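Local structure of N-terminal acetyltransferase B complex subunit MDM20 (Candida albicans, 5K04) at residues L171-M176 against L193-K198. The protein probably serves as the non-catalytic, auxiliary subunit of the NatB complex, which acetylates the N-termini of proteins. Sequence-based numbering, arbitrary orientation.
Sequences LGKKLM and LFLSSK
Phe194 lays its ring flat against the backbone of helix 162-177 at Gly172. The Gly172 CA sits 3.8 Å from the ring centroid, only 11° off the normal, a CH-pi contact over the middle of one face. Gly172 has no side chain, and the ring lies directly on its CA. Over the same face, Gly172 C lies 3.6 Å from Phe194 CD2, with Lys173 N close beside it. The opposite face is covered by CB of Leu193, the preceding residue, leaving the ring sandwiched between helix backbone and its own chain. Met176, one turn along the helix, approaches the ring obliquely, its CG 4.4 Å from Phe194 CE2.

The side chain of Lys173 packs beside the base of Phe194, with Lys173 CB 3.9 Å from Phe194 CB. Its CG stands anti to the backbone N (chi1 -173°), and a bend at chi3 (-90°) sets CE 3.8 Å from Leu195 CD2, the two side chains crossing at about a right angle. Its NZ forms a salt bridge with Glu199, while Asn169 donates a hydrogen bond to the carbonyl O of Phe194.

The contact thus packs the linker between helices 185-192 and 197-204 against helix 162-177, a CH-pi contact of an aromatic ring in an interhelical connection with a helix glycine, within the all-helical fold of this subunit, consistent with the TPR clan to which its family belongs.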
# COMPACT_ATOMS: atom_id res chain seq x y z
N LEU A 171 -5.14 -4.01 33.80
CA LEU A 171 -5.36 -5.45 33.59
C LEU A 171 -4.24 -6.05 32.75
O LEU A 171 -3.82 -7.19 32.99
CB LEU A 171 -6.73 -5.69 32.94
CG LEU A 171 -7.98 -5.40 33.78
CD1 LEU A 171 -9.20 -5.38 32.90
CD2 LEU A 171 -8.20 -6.40 34.93
N GLY A 172 -3.75 -5.32 31.75
CA GLY A 172 -2.67 -5.85 30.93
C GLY A 172 -1.36 -5.94 31.70
O GLY A 172 -0.63 -6.93 31.59
N LYS A 173 -1.06 -4.90 32.48
CA LYS A 173 0.15 -4.88 33.29
C LYS A 173 0.17 -6.05 34.26
O LYS A 173 1.18 -6.74 34.41
CB LYS A 173 0.25 -3.55 34.04
CG LYS A 173 1.55 -3.36 34.79
CD LYS A 173 1.42 -2.36 35.93
CE LYS A 173 1.73 -0.95 35.50
NZ LYS A 173 1.82 -0.05 36.69
N LYS A 174 -0.95 -6.28 34.93
CA LYS A 174 -1.03 -7.32 35.96
C LYS A 174 -0.96 -8.72 35.36
O LYS A 174 -0.37 -9.62 35.95
CB LYS A 174 -2.31 -7.11 36.77
CG LYS A 174 -2.74 -8.25 37.64
CD LYS A 174 -4.12 -7.95 38.24
CE LYS A 174 -5.12 -7.54 37.15
NZ LYS A 174 -6.41 -7.04 37.71
N LEU A 175 -1.55 -8.91 34.18
CA LEU A 175 -1.41 -10.19 33.47
C LEU A 175 0.04 -10.48 33.13
O LEU A 175 0.50 -11.62 33.27
CB LEU A 175 -2.23 -10.17 32.19
CG LEU A 175 -3.74 -10.29 32.34
CD1 LEU A 175 -4.41 -9.83 31.08
CD2 LEU A 175 -4.10 -11.73 32.68
N MET A 176 0.77 -9.46 32.66
CA MET A 176 2.17 -9.63 32.30
C MET A 176 3.04 -9.86 33.54
O MET A 176 3.92 -10.72 33.54
CB MET A 176 2.67 -8.43 31.48
CG MET A 176 2.07 -8.37 30.02
SD MET A 176 2.14 -9.90 29.14
CE MET A 176 3.88 -10.10 29.30
N LEU A 193 4.16 -2.12 26.99
CA LEU A 193 3.00 -1.41 26.45
C LEU A 193 2.12 -0.81 27.54
O LEU A 193 1.30 0.05 27.24
CB LEU A 193 2.16 -2.35 25.58
CG LEU A 193 2.90 -3.00 24.40
CD1 LEU A 193 2.03 -4.09 23.79
CD2 LEU A 193 3.30 -1.94 23.35
N PHE A 194 2.28 -1.23 28.79
CA PHE A 194 1.43 -0.74 29.88
C PHE A 194 2.20 0.08 30.91
O PHE A 194 1.66 0.40 31.97
CB PHE A 194 0.72 -1.91 30.56
CG PHE A 194 0.05 -2.83 29.59
CD1 PHE A 194 -1.12 -2.43 28.93
CD2 PHE A 194 0.60 -4.06 29.28
CE1 PHE A 194 -1.73 -3.27 28.01
CE2 PHE A 194 0.00 -4.89 28.34
CZ PHE A 194 -1.17 -4.50 27.71
N LEU A 195 3.46 0.43 30.61
CA LEU A 195 4.36 1.04 31.57
C LEU A 195 4.65 2.49 31.23
O LEU A 195 4.68 2.88 30.06
CB LEU A 195 5.69 0.29 31.62
CG LEU A 195 5.63 -1.16 32.08
CD1 LEU A 195 7.04 -1.70 32.13
CD2 LEU A 195 4.93 -1.26 33.46
N SER A 196 4.92 3.28 32.27
CA SER A 196 5.40 4.63 32.06
C SER A 196 6.85 4.60 31.59
O SER A 196 7.55 3.59 31.68
CB SER A 196 5.28 5.45 33.35
OG SER A 196 6.17 4.97 34.34
N SER A 197 7.28 5.76 31.10
CA SER A 197 8.68 5.92 30.71
C SER A 197 9.61 5.64 31.89
O SER A 197 10.68 5.04 31.72
CB SER A 197 8.88 7.35 30.17
OG SER A 197 9.98 7.42 29.28
N LYS A 198 9.21 6.07 33.10
CA LYS A 198 10.01 5.80 34.30
C LYS A 198 10.09 4.31 34.57
O LYS A 198 11.17 3.78 34.90
CB LYS A 198 9.42 6.52 35.52
CG LYS A 198 9.53 8.02 35.49
CD LYS A 198 10.98 8.48 35.57
CE LYS A 198 11.46 8.61 37.01
NZ LYS A 198 12.77 9.35 37.10